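Local coordinates for metallo-beta-lactamase domain-containing protein (PDB 3H3E) that is of uncertain function but binds zinc and belongs to the metallo-beta-lactamase superfamily, consistent with a metal-dependent hydrolase or, less surely, a transferase, at residues 200-205 with 231-236; 219-224 with 244-249; 227-232 with 248-253. The protein carries 2 engineered substitutions. One frame throughout, in Å; residues are numbered along the deposited sequence.

Contact 1 of 3, residues 200-205 with 231-236; sequences IKMVVG and TVVPCH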
ATOM      1  N   ILE A 200       8.860   8.655 -12.275  1.00 22.33           N
ATOM      2  CA  ILE A 200       8.430   8.364 -10.918  1.00 21.82           C
ATOM      3  C   ILE A 200       9.154   9.295  -9.934  1.00 27.81           C
ATOM      4  O   ILE A 200      10.374   9.249  -9.802  1.00 35.19           O
ATOM      5  CB  ILE A 200       8.665   6.881 -10.567  1.00 17.22           C
ATOM      6  CG1 ILE A 200       7.827   5.986 -11.475  1.00 16.85           C
ATOM      7  CG2 ILE A 200       8.303   6.601  -9.124  1.00 10.93           C
ATOM      8  CD1 ILE A 200       8.136   4.513 -11.341  1.00  9.69           C
ATOM      9  N   LYS A 201       8.393  10.155  -9.268  1.00 23.19           N
ATOM     10  CA  LYS A 201       8.956  11.159  -8.376  1.00 27.08           C
ATOM     11  C   LYS A 201       9.166  10.603  -6.971  1.00 29.84           C
ATOM     12  O   LYS A 201      10.279  10.649  -6.450  1.00 30.40           O
ATOM     13  CB  LYS A 201       8.041  12.393  -8.320  1.00 33.10           C
ATOM     14  CG  LYS A 201       8.399  13.416  -7.239  1.00 41.81           C
ATOM     15  CD  LYS A 201       7.403  14.583  -7.233  1.00 53.87           C
ATOM     16  CE  LYS A 201       7.812  15.726  -6.299  1.00 55.37           C
ATOM     17  NZ  LYS A 201       7.606  15.389  -4.859  1.00 55.38           N
HETATM   18  N   MSE A 202       8.093  10.075  -6.374  1.00 24.82           N
HETATM   19  CA  MSE A 202       8.091   9.640  -4.976  1.00 17.69           C
HETATM   20  C   MSE A 202       7.367   8.304  -4.796  1.00 24.86           C
HETATM   21  O   MSE A 202       6.338   8.050  -5.421  1.00 30.68           O
HETATM   22  CB  MSE A 202       7.416  10.708  -4.110  1.00 14.15           C
HETATM   23  CG  MSE A 202       7.351  10.398  -2.626  1.00 23.52           C
HETATM   24 SE   MSE A 202       6.554  11.684  -1.635  1.00 19.03          SE
HETATM   25  CE  MSE A 202       7.686  13.042  -1.806  1.00 15.83           C
ATOM     26  N   VAL A 203       7.900   7.453  -3.928  1.00 20.15           N
ATOM     27  CA  VAL A 203       7.235   6.194  -3.600  1.00 16.16           C
ATOM     28  C   VAL A 203       7.040   6.063  -2.101  1.00 19.46           C
ATOM     29  O   VAL A 203       7.998   6.133  -1.355  1.00 24.44           O
ATOM     30  CB  VAL A 203       8.049   4.992  -4.069  1.00 15.78           C
ATOM     31  CG1 VAL A 203       7.272   3.718  -3.851  1.00 14.72           C
ATOM     32  CG2 VAL A 203       8.421   5.153  -5.525  1.00 17.99           C
ATOM     33  N   VAL A 204       5.802   5.876  -1.656  1.00  9.64           N
ATOM     34  CA  VAL A 204       5.554   5.705  -0.239  1.00 17.81           C
ATOM     35  C   VAL A 204       4.733   4.464   0.084  1.00 18.38           C
ATOM     36  O   VAL A 204       3.807   4.129  -0.631  1.00 28.67           O
ATOM     37  CB  VAL A 204       4.933   6.975   0.371  1.00 27.68           C
ATOM     38  CG1 VAL A 204       4.411   7.884  -0.723  1.00 27.69           C
ATOM     39  CG2 VAL A 204       3.842   6.611   1.378  1.00 22.91           C
ATOM     40  N   GLY A 205       5.099   3.761   1.151  1.00 21.85           N
ATOM     41  CA  GLY A 205       4.331   2.605   1.582  1.00 23.94           C
ATOM     42  C   GLY A 205       5.220   1.464   2.013  1.00 25.31           C
ATOM     43  O   GLY A 205       6.427   1.636   2.112  1.00 32.03           O
ATOM     44  N   THR A 231      12.440  10.440  -4.292  1.00 29.23           N
ATOM     45  CA  THR A 231      12.193  10.360  -2.849  1.00 22.88           C
ATOM     46  C   THR A 231      11.489   9.065  -2.504  1.00 24.21           C
ATOM     47  O   THR A 231      10.569   8.664  -3.208  1.00 24.52           O
ATOM     48  CB  THR A 231      11.265  11.483  -2.372  1.00 19.74           C
ATOM     49  OG1 THR A 231      11.722  12.739  -2.874  1.00 18.88           O
ATOM     50  CG2 THR A 231      11.200  11.541  -0.849  1.00 19.54           C
ATOM     51  N   VAL A 232      11.910   8.428  -1.413  1.00 22.30           N
ATOM     52  CA  VAL A 232      11.264   7.210  -0.924  1.00 20.96           C
ATOM     53  C   VAL A 232      10.896   7.313   0.557  1.00 26.81           C
ATOM     54  O   VAL A 232      11.683   7.767   1.377  1.00 31.48           O
ATOM     55  CB  VAL A 232      12.115   5.939  -1.184  1.00 20.67           C
ATOM     56  CG1 VAL A 232      11.379   4.694  -0.718  1.00 20.28           C
ATOM     57  CG2 VAL A 232      12.419   5.813  -2.660  1.00 24.92           C
ATOM     58  N   VAL A 233       9.676   6.891   0.874  1.00 27.45           N
ATOM     59  CA  VAL A 233       9.131   6.924   2.220  1.00 23.30           C
ATOM     60  C   VAL A 233       8.631   5.520   2.559  1.00 23.90           C
ATOM     61  O   VAL A 233       7.479   5.168   2.274  1.00 17.06           O
ATOM     62  CB  VAL A 233       7.947   7.914   2.286  1.00 21.34           C
ATOM     63  CG1 VAL A 233       7.467   8.106   3.721  1.00 21.45           C
ATOM     64  CG2 VAL A 233       8.339   9.236   1.664  1.00 19.23           C
ATOM     65  N   PRO A 234       9.506   4.698   3.152  1.00 28.16           N
ATOM     66  CA  PRO A 234       9.209   3.285   3.421  1.00 24.84           C
ATOM     67  C   PRO A 234       8.501   3.080   4.754  1.00 26.26           C
ATOM     68  O   PRO A 234       9.023   3.490   5.792  1.00 38.33           O
ATOM     69  CB  PRO A 234      10.603   2.639   3.463  1.00 25.37           C
ATOM     70  CG  PRO A 234      11.596   3.754   3.175  1.00 22.80           C
ATOM     71  CD  PRO A 234      10.898   5.031   3.479  1.00 24.43           C
ATOM     72  N   CYS A 235       7.340   2.436   4.728  1.00 23.58           N
ATOM     73  CA  CYS A 235       6.533   2.267   5.931  1.00 27.23           C
ATOM     74  C   CYS A 235       6.276   0.805   6.260  1.00 29.66           C
ATOM     75  O   CYS A 235       6.652  -0.068   5.490  1.00 33.57           O
ATOM     76  CB  CYS A 235       5.183   2.942   5.731  1.00 25.06           C
ATOM     77  SG  CYS A 235       5.259   4.585   5.071  1.00 34.88           S
ATOM     78  N   HIS A 236       5.634   0.550   7.402  1.00 28.15           N
ATOM     79  CA  HIS A 236       4.931  -0.716   7.633  1.00 25.92           C
ATOM     80  C   HIS A 236       5.860  -1.928   7.522  1.00 29.61           C
ATOM     81  O   HIS A 236       6.860  -2.020   8.245  1.00 30.02           O
ATOM     82  CB  HIS A 236       3.750  -0.814   6.647  1.00 25.19           C
ATOM     83  CG  HIS A 236       2.787  -1.925   6.938  1.00 24.74           C
ATOM     84  ND1 HIS A 236       2.409  -2.272   8.217  1.00 18.56           N
ATOM     85  CD2 HIS A 236       2.102  -2.751   6.105  1.00 27.11           C
ATOM     86  CE1 HIS A 236       1.550  -3.278   8.158  1.00 27.61           C
ATOM     87  NE2 HIS A 236       1.348  -3.592   6.890  1.00 23.87           N
TER
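Strands 200-204 and 231-235 run parallel, 5° apart, and exchange five backbone hydrogen bonds. With helix 214-226 they form a beta-alpha-beta unit, and this pairing joins its two strands. T231 uses both its polar backbone atoms: its N gives to K201 O, which probably takes E230 N as well, and its O takes V203 N at 3.0 Å. V233, two residues on, does the same. Its N meets V203 O at 2.9 Å in a nearly straight bond (171° at the hydrogen), and its O receives G205 N. The last bond differs. C235 N reaches G205 O at 2.9 Å from above the carbonyl plane, 65° out of it, where the chain turns its corner at G205. The CA-H groups of M202 and V204 add contacts to T231 O and V233 O.

Side chains of M202, T231, V204 and V233 share one face of the sheet. M202, a selenomethionine, runs straight to SE, then bends, so that M202 CE lies 3.9 Å from T231 CG2. The two side chains lie alongside each other. V204 CB lies 3.7 Å from V233 CB.

C235 is bound to C257 by a disulfide, and H236 ND1 is hydrogen-bonded to D21 OD1. H236 NE2 bonds weakly to D73 OD2; D73, H74 and H236 may form a second, vacant metal site. On the other side of strand 200-204, M202 and V204 bond to strand 173-178, while helices 185-193 and 214-226 cover the opposite face, where L189 and F224 touch V203 and F224 also touches V232.

Contact 2 of 3, residues 219-224 with 244-249; sequences KIVKAF and DIFKRE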
ATOM      1  N   LYS A 219      19.268  -5.243  -5.127  1.00 24.01           N
ATOM      2  CA  LYS A 219      18.722  -5.337  -6.463  1.00 31.80           C
ATOM      3  C   LYS A 219      17.495  -4.411  -6.598  1.00 40.06           C
ATOM      4  O   LYS A 219      17.230  -3.845  -7.667  1.00 38.36           O
ATOM      5  CB  LYS A 219      18.328  -6.793  -6.719  1.00 41.47           C
ATOM      6  CG  LYS A 219      18.850  -7.396  -8.018  1.00 56.84           C
ATOM      7  CD  LYS A 219      18.200  -6.779  -9.258  1.00 68.83           C
ATOM      8  CE  LYS A 219      19.005  -7.094 -10.535  1.00 69.93           C
ATOM      9  NZ  LYS A 219      20.274  -6.299 -10.660  1.00 64.35           N
ATOM     10  N   ILE A 220      16.745  -4.263  -5.505  1.00 36.35           N
ATOM     11  CA  ILE A 220      15.544  -3.439  -5.502  1.00 27.98           C
ATOM     12  C   ILE A 220      15.920  -1.966  -5.478  1.00 32.18           C
ATOM     13  O   ILE A 220      15.429  -1.181  -6.297  1.00 33.50           O
ATOM     14  CB  ILE A 220      14.628  -3.793  -4.316  1.00 22.74           C
ATOM     15  CG1 ILE A 220      13.820  -5.048  -4.642  1.00 21.22           C
ATOM     16  CG2 ILE A 220      13.686  -2.643  -3.965  1.00 13.99           C
ATOM     17  CD1 ILE A 220      13.147  -5.654  -3.438  1.00 19.20           C
ATOM     18  N   VAL A 221      16.811  -1.598  -4.558  1.00 20.36           N
ATOM     19  CA  VAL A 221      17.320  -0.235  -4.511  1.00 14.51           C
ATOM     20  C   VAL A 221      17.903   0.166  -5.860  1.00 22.89           C
ATOM     21  O   VAL A 221      17.736   1.300  -6.309  1.00 29.22           O
ATOM     22  CB  VAL A 221      18.402  -0.081  -3.468  1.00 16.03           C
ATOM     23  CG1 VAL A 221      18.935   1.336  -3.489  1.00 14.75           C
ATOM     24  CG2 VAL A 221      17.851  -0.435  -2.087  1.00 17.95           C
ATOM     25  N   LYS A 222      18.581  -0.777  -6.502  1.00 24.21           N
ATOM     26  CA  LYS A 222      19.131  -0.572  -7.833  1.00 25.20           C
ATOM     27  C   LYS A 222      18.026  -0.172  -8.806  1.00 31.13           C
ATOM     28  O   LYS A 222      18.218   0.743  -9.605  1.00 34.90           O
ATOM     29  CB  LYS A 222      19.857  -1.833  -8.306  1.00 28.79           C
ATOM     30  CG  LYS A 222      20.562  -1.727  -9.647  1.00 35.86           C
ATOM     31  CD  LYS A 222      20.809  -3.125 -10.248  1.00 48.48           C
ATOM     32  CE  LYS A 222      21.612  -3.095 -11.562  1.00 54.75           C
ATOM     33  NZ  LYS A 222      23.106  -3.142 -11.357  1.00 59.21           N
ATOM     34  N   ALA A 223      16.865  -0.827  -8.721  1.00 30.08           N
ATOM     35  CA  ALA A 223      15.734  -0.488  -9.599  1.00 23.78           C
ATOM     36  C   ALA A 223      15.202   0.913  -9.327  1.00 25.09           C
ATOM     37  O   ALA A 223      14.898   1.653 -10.256  1.00 29.20           O
ATOM     38  CB  ALA A 223      14.604  -1.506  -9.476  1.00 11.20           C
ATOM     39  N   PHE A 224      15.073   1.274  -8.054  1.00 22.85           N
ATOM     40  CA  PHE A 224      14.674   2.632  -7.708  1.00 17.66           C
ATOM     41  C   PHE A 224      15.623   3.622  -8.381  1.00 20.37           C
ATOM     42  O   PHE A 224      15.193   4.586  -9.011  1.00 19.74           O
ATOM     43  CB  PHE A 224      14.696   2.832  -6.198  1.00 16.88           C
ATOM     44  CG  PHE A 224      13.426   2.397  -5.492  1.00 20.60           C
ATOM     45  CD1 PHE A 224      13.159   1.068  -5.266  1.00 17.16           C
ATOM     46  CD2 PHE A 224      12.522   3.336  -5.020  1.00 23.28           C
ATOM     47  CE1 PHE A 224      12.010   0.679  -4.603  1.00 16.96           C
ATOM     48  CE2 PHE A 224      11.367   2.952  -4.353  1.00 17.56           C
ATOM     49  CZ  PHE A 224      11.111   1.625  -4.143  1.00 14.93           C
ATOM     50  N   ASP A 244      18.015   0.738   6.044  1.00 42.07           N
ATOM     51  CA  ASP A 244      19.430   1.088   6.167  1.00 40.58           C
ATOM     52  C   ASP A 244      20.118   0.951   4.819  1.00 40.41           C
ATOM     53  O   ASP A 244      20.945   1.783   4.448  1.00 47.18           O
ATOM     54  CB  ASP A 244      20.145   0.223   7.218  1.00 47.54           C
ATOM     55  CG  ASP A 244      19.886   0.684   8.650  1.00 57.04           C
ATOM     56  OD1 ASP A 244      19.205   1.717   8.852  1.00 58.47           O
ATOM     57  OD2 ASP A 244      20.368  -0.000   9.579  1.00 60.73           O
ATOM     58  N   ILE A 245      19.777  -0.102   4.083  1.00 35.87           N
ATOM     59  CA  ILE A 245      20.330  -0.297   2.742  1.00 35.38           C
ATOM     60  C   ILE A 245      19.887   0.812   1.783  1.00 31.98           C
ATOM     61  O   ILE A 245      20.704   1.337   1.024  1.00 34.42           O
ATOM     62  CB  ILE A 245      19.961  -1.675   2.164  1.00 36.11           C
ATOM     63  CG1 ILE A 245      20.663  -2.784   2.961  1.00 37.59           C
ATOM     64  CG2 ILE A 245      20.308  -1.744   0.688  1.00 28.48           C
ATOM     65  CD1 ILE A 245      20.233  -4.186   2.581  1.00 35.82           C
ATOM     66  N   PHE A 246      18.603   1.173   1.828  1.00 24.65           N
ATOM     67  CA  PHE A 246      18.103   2.324   1.071  1.00 20.85           C
ATOM     68  C   PHE A 246      18.910   3.570   1.422  1.00 26.70           C
ATOM     69  O   PHE A 246      19.376   4.272   0.537  1.00 34.75           O
ATOM     70  CB  PHE A 246      16.609   2.590   1.331  1.00 20.29           C
ATOM     71  CG  PHE A 246      15.675   1.933   0.345  1.00 22.35           C
ATOM     72  CD1 PHE A 246      15.164   2.644  -0.727  1.00 24.07           C
ATOM     73  CD2 PHE A 246      15.274   0.613   0.510  1.00 25.24           C
ATOM     74  CE1 PHE A 246      14.290   2.044  -1.636  1.00 22.60           C
ATOM     75  CE2 PHE A 246      14.402   0.007  -0.392  1.00 20.95           C
ATOM     76  CZ  PHE A 246      13.913   0.726  -1.463  1.00 24.35           C
ATOM     77  N   LYS A 247      19.081   3.851   2.710  1.00 27.33           N
ATOM     78  CA  LYS A 247      19.805   5.060   3.112  1.00 34.24           C
ATOM     79  C   LYS A 247      21.245   5.113   2.583  1.00 39.79           C
ATOM     80  O   LYS A 247      21.766   6.196   2.304  1.00 34.31           O
ATOM     81  CB  LYS A 247      19.776   5.274   4.633  1.00 35.13           C
ATOM     82  CG  LYS A 247      18.378   5.519   5.224  1.00 40.01           C
ATOM     83  CD  LYS A 247      18.440   6.396   6.476  1.00 40.55           C
ATOM     84  CE  LYS A 247      17.084   6.552   7.182  1.00 40.17           C
ATOM     85  NZ  LYS A 247      16.966   5.716   8.425  1.00 39.65           N
ATOM     86  N   ARG A 248      21.878   3.954   2.420  1.00 47.10           N
ATOM     87  CA  ARG A 248      23.286   3.925   2.024  1.00 45.72           C
ATOM     88  C   ARG A 248      23.515   3.697   0.531  1.00 40.85           C
ATOM     89  O   ARG A 248      24.638   3.844   0.055  1.00 50.51           O
ATOM     90  CB  ARG A 248      24.083   2.893   2.843  1.00 54.33           C
ATOM     91  CG  ARG A 248      24.152   1.514   2.203  1.00 65.06           C
ATOM     92  CD  ARG A 248      25.390   0.724   2.621  1.00 72.34           C
ATOM     93  NE  ARG A 248      25.363  -0.633   2.072  1.00 79.93           N
ATOM     94  CZ  ARG A 248      25.142  -1.737   2.787  1.00 86.37           C
ATOM     95  NH1 ARG A 248      24.945  -1.657   4.098  1.00 88.13           N
ATOM     96  NH2 ARG A 248      25.128  -2.924   2.191  1.00 84.85           N
ATOM     97  N   GLU A 249      22.472   3.342  -0.212  1.00 34.66           N
ATOM     98  CA  GLU A 249      22.644   3.029  -1.632  1.00 30.15           C
ATOM     99  C   GLU A 249      21.692   3.766  -2.573  1.00 27.23           C
ATOM    100  O   GLU A 249      21.952   3.889  -3.768  1.00 25.09           O
ATOM    101  CB  GLU A 249      22.549   1.526  -1.852  1.00 38.41           C
ATOM    102  CG  GLU A 249      23.735   0.776  -1.281  1.00 51.32           C
ATOM    103  CD  GLU A 249      23.707  -0.691  -1.623  1.00 60.63           C
ATOM    104  OE1 GLU A 249      22.840  -1.087  -2.430  1.00 65.07           O
ATOM    105  OE2 GLU A 249      24.549  -1.446  -1.088  1.00 64.44           O
TER
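I220 O is the best-held polar atom here, gripped by two backbone N-H groups. F224 N lies 3.0 Å from I220 O, the regular helical bond. A223 N adds a weak second one. The same oxygen sits at the edge of the F224 ring, in its plane.

The motif is a packed pair of helices from two successive beta-alpha-beta units of the metallo-beta-lactamase fold. Helices 214-226 and 240-249 lie on one side of the sheet. Their segment axes come within 10.0 Å and cross at -47°. The side chains that meet between the two segments are mainly apolar.

F246 and F224 form a T-shaped pair. The CE1 and CZ edge of F246 points at the face of F224, with the planes at 83° and the centroids 5.0 Å apart. F246 CE1 stands over the centre of the F224 ring. The F246 CB does not head for the other helix; its ring swings across to reach it. Both rings also touch V232 of the sheet below, so the pair packs between the helices and strand 231-235. I185 and L189 of helix 185-193 also touch F224.

V221 fills the middle, its two methyls parted. CG2 makes a CH-pi contact with one face of F246, close to the ring normal, and touches I245 CG2 at 3.9 Å.

At the rim, R248 NE makes a weak salt bridge to E249 OE2, and R248 is poorly ordered. E218 brings a second carboxylate near E249, which might raise the pKa of one of them, though R248 nearby may offset this. N225 ND2 bonds to E249 O. The other methyl, V221 CG1, rests 4.0 Å from E249 CB.

Contact 3 of 3, residues 227-232 with 248-253; sequences LGVETV and REFLGK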
ATOM      1  N   LEU A 227      15.363   3.739 -12.241  1.00 19.87           N
ATOM      2  CA  LEU A 227      14.128   4.364 -12.720  1.00 20.25           C
ATOM      3  C   LEU A 227      14.075   5.843 -12.380  1.00 24.53           C
ATOM      4  O   LEU A 227      13.109   6.519 -12.704  1.00 28.01           O
ATOM      5  CB  LEU A 227      12.887   3.646 -12.188  1.00 15.43           C
ATOM      6  CG  LEU A 227      12.638   2.178 -12.607  1.00 16.77           C
ATOM      7  CD1 LEU A 227      11.454   1.603 -11.859  1.00 21.54           C
ATOM      8  CD2 LEU A 227      12.409   2.014 -14.101  1.00 12.95           C
ATOM      9  N   GLY A 228      15.123   6.341 -11.731  1.00 25.38           N
ATOM     10  CA  GLY A 228      15.218   7.748 -11.389  1.00 23.16           C
ATOM     11  C   GLY A 228      14.245   8.224 -10.321  1.00 27.71           C
ATOM     12  O   GLY A 228      13.831   9.384 -10.323  1.00 36.47           O
ATOM     13  N   VAL A 229      13.865   7.338  -9.406  1.00 20.24           N
ATOM     14  CA  VAL A 229      13.000   7.746  -8.309  1.00 23.68           C
ATOM     15  C   VAL A 229      13.753   8.728  -7.411  1.00 31.67           C
ATOM     16  O   VAL A 229      14.915   8.503  -7.072  1.00 34.65           O
ATOM     17  CB  VAL A 229      12.503   6.542  -7.492  1.00 19.60           C
ATOM     18  CG1 VAL A 229      11.593   7.006  -6.384  1.00 20.63           C
ATOM     19  CG2 VAL A 229      11.778   5.574  -8.388  1.00  9.82           C
ATOM     20  N   GLU A 230      13.089   9.814  -7.032  1.00 29.70           N
ATOM     21  CA  GLU A 230      13.748  10.892  -6.310  1.00 24.88           C
ATOM     22  C   GLU A 230      13.635  10.758  -4.791  1.00 29.30           C
ATOM     23  O   GLU A 230      14.626  10.932  -4.086  1.00 37.35           O
ATOM     24  CB  GLU A 230      13.233  12.257  -6.789  1.00 31.22           C
ATOM     25  CG  GLU A 230      13.949  13.450  -6.175  1.00 44.25           C
ATOM     26  CD  GLU A 230      15.466  13.343  -6.287  1.00 54.96           C
ATOM     27  OE1 GLU A 230      15.960  13.024  -7.394  1.00 61.08           O
ATOM     28  OE2 GLU A 230      16.162  13.581  -5.273  1.00 50.34           O
ATOM     29  N   THR A 231      12.440  10.440  -4.292  1.00 29.23           N
ATOM     30  CA  THR A 231      12.193  10.360  -2.849  1.00 22.88           C
ATOM     31  C   THR A 231      11.489   9.065  -2.504  1.00 24.21           C
ATOM     32  O   THR A 231      10.569   8.664  -3.208  1.00 24.52           O
ATOM     33  CB  THR A 231      11.265  11.483  -2.372  1.00 19.74           C
ATOM     34  OG1 THR A 231      11.722  12.739  -2.874  1.00 18.88           O
ATOM     35  CG2 THR A 231      11.200  11.541  -0.849  1.00 19.54           C
ATOM     36  N   VAL A 232      11.910   8.428  -1.413  1.00 22.30           N
ATOM     37  CA  VAL A 232      11.264   7.210  -0.924  1.00 20.96           C
ATOM     38  C   VAL A 232      10.896   7.313   0.557  1.00 26.81           C
ATOM     39  O   VAL A 232      11.683   7.767   1.377  1.00 31.48           O
ATOM     40  CB  VAL A 232      12.115   5.939  -1.184  1.00 20.67           C
ATOM     41  CG1 VAL A 232      11.379   4.694  -0.718  1.00 20.28           C
ATOM     42  CG2 VAL A 232      12.419   5.813  -2.660  1.00 24.92           C
ATOM     43  N   ARG A 248      21.878   3.954   2.420  1.00 47.10           N
ATOM     44  CA  ARG A 248      23.286   3.925   2.024  1.00 45.72           C
ATOM     45  C   ARG A 248      23.515   3.697   0.531  1.00 40.85           C
ATOM     46  O   ARG A 248      24.638   3.844   0.055  1.00 50.51           O
ATOM     47  CB  ARG A 248      24.083   2.893   2.843  1.00 54.33           C
ATOM     48  CG  ARG A 248      24.152   1.514   2.203  1.00 65.06           C
ATOM     49  CD  ARG A 248      25.390   0.724   2.621  1.00 72.34           C
ATOM     50  NE  ARG A 248      25.363  -0.633   2.072  1.00 79.93           N
ATOM     51  CZ  ARG A 248      25.142  -1.737   2.787  1.00 86.37           C
ATOM     52  NH1 ARG A 248      24.945  -1.657   4.098  1.00 88.13           N
ATOM     53  NH2 ARG A 248      25.128  -2.924   2.191  1.00 84.85           N
ATOM     54  N   GLU A 249      22.472   3.342  -0.212  1.00 34.66           N
ATOM     55  CA  GLU A 249      22.644   3.029  -1.632  1.00 30.15           C
ATOM     56  C   GLU A 249      21.692   3.766  -2.573  1.00 27.23           C
ATOM     57  O   GLU A 249      21.952   3.889  -3.768  1.00 25.09           O
ATOM     58  CB  GLU A 249      22.549   1.526  -1.852  1.00 38.41           C
ATOM     59  CG  GLU A 249      23.735   0.776  -1.281  1.00 51.32           C
ATOM     60  CD  GLU A 249      23.707  -0.691  -1.623  1.00 60.63           C
ATOM     61  OE1 GLU A 249      22.840  -1.087  -2.430  1.00 65.07           O
ATOM     62  OE2 GLU A 249      24.549  -1.446  -1.088  1.00 64.44           O
ATOM     63  N   PHE A 250      20.583   4.246  -2.035  1.00 27.16           N
ATOM     64  CA  PHE A 250      19.625   4.992  -2.829  1.00 25.45           C
ATOM     65  C   PHE A 250      20.195   6.382  -3.066  1.00 34.64           C
ATOM     66  O   PHE A 250      20.644   7.040  -2.133  1.00 45.52           O
ATOM     67  CB  PHE A 250      18.280   5.055  -2.110  1.00 17.98           C
ATOM     68  CG  PHE A 250      17.221   5.829  -2.846  1.00 21.34           C
ATOM     69  CD1 PHE A 250      16.790   5.429  -4.100  1.00 18.15           C
ATOM     70  CD2 PHE A 250      16.627   6.937  -2.264  1.00 22.84           C
ATOM     71  CE1 PHE A 250      15.811   6.126  -4.768  1.00 14.62           C
ATOM     72  CE2 PHE A 250      15.643   7.642  -2.927  1.00 20.86           C
ATOM     73  CZ  PHE A 250      15.238   7.235  -4.184  1.00 21.34           C
ATOM     74  N   LEU A 251      20.182   6.811  -4.322  1.00 33.12           N
ATOM     75  CA  LEU A 251      20.775   8.075  -4.740  1.00 28.33           C
ATOM     76  C   LEU A 251      19.933   9.296  -4.376  1.00 39.13           C
ATOM     77  O   LEU A 251      20.399  10.429  -4.459  1.00 50.10           O
ATOM     78  CB  LEU A 251      21.013   8.046  -6.247  1.00 26.99           C
ATOM     79  CG  LEU A 251      22.056   7.031  -6.713  1.00 24.09           C
ATOM     80  CD1 LEU A 251      22.231   7.093  -8.196  1.00 18.15           C
ATOM     81  CD2 LEU A 251      23.374   7.274  -6.024  1.00 18.71           C
ATOM     82  N   GLY A 252      18.695   9.067  -3.964  1.00 40.90           N
ATOM     83  CA  GLY A 252      17.804  10.159  -3.621  1.00 35.18           C
ATOM     84  C   GLY A 252      17.589  10.307  -2.128  1.00 31.04           C
ATOM     85  O   GLY A 252      18.416   9.880  -1.315  1.00 35.47           O
ATOM     86  N   LYS A 253      16.467  10.919  -1.770  1.00 25.94           N
ATOM     87  CA  LYS A 253      16.147  11.186  -0.375  1.00 28.86           C
ATOM     88  C   LYS A 253      15.251  10.095   0.202  1.00 28.28           C
ATOM     89  O   LYS A 253      14.284   9.678  -0.431  1.00 28.36           O
ATOM     90  CB  LYS A 253      15.472  12.555  -0.243  1.00 31.22           C
ATOM     91  CG  LYS A 253      14.844  12.829   1.107  1.00 39.79           C
ATOM     92  CD  LYS A 253      14.284  14.243   1.180  1.00 48.78           C
ATOM     93  CE  LYS A 253      14.464  14.826   2.572  1.00 56.94           C
ATOM     94  NZ  LYS A 253      15.895  14.781   3.012  1.00 59.77           N
TER
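The F250 ring lies between V232 on one face and the chain of its own segment on the other. V232 CG2 sits over the first face, 3.5 Å from F250 CZ. G252 N lies above the opposite face, toward the rim. T231 N and K253 C come at the edges, near the ring plane. F250 CG is anti to the backbone N, which sends F250 CZ inward to V229, 4.3 Å from V229 CG1. F224 and N225 of helix 214-226 also touch this ring.

Strand 231-235, helix 240-249 and strand 253-254 form a beta-alpha-beta unit, and this contact closes it. T231 and K253 make a parallel bridge that places strand 253-254 at the outer border of the sheet. K253 bonds with both its backbone polar atoms. Its N gives to E230 O at 3.0 Å, nearly along the C=O axis, and its O takes V232 N at 2.9 Å. E230 O also receives the CA-H of G252, whose CA is 3.3 Å away. T231 CG2 lies 3.6 Å from K253 O. The end of the K253 side chain leads away from segment 227-232. N225 OD1 is hydrogen-bonded to L251 N just past the end of helix 240-249.

From the N terminus, strand 200-204 comes first and meets strand 231-235, so contact 1 closes a loop around helix 214-226. Contact 2 starts on that helix, inside the loop, and ends beyond it on helix 240-249, so contacts 1 and 2 cross. Contact 3 begins where contact 1 ends, shares T231 and V232 with it, and closes the next loop, around helix 240-249. Contacts 2 and 3 both reach the C-terminal end of helix 240-249, where they share R248 and E249. Together they tie three parallel strands to the two helices on one side of the sheet. All three meet around V232: V232 CG2 lies 3.4 Å from F224 CD2.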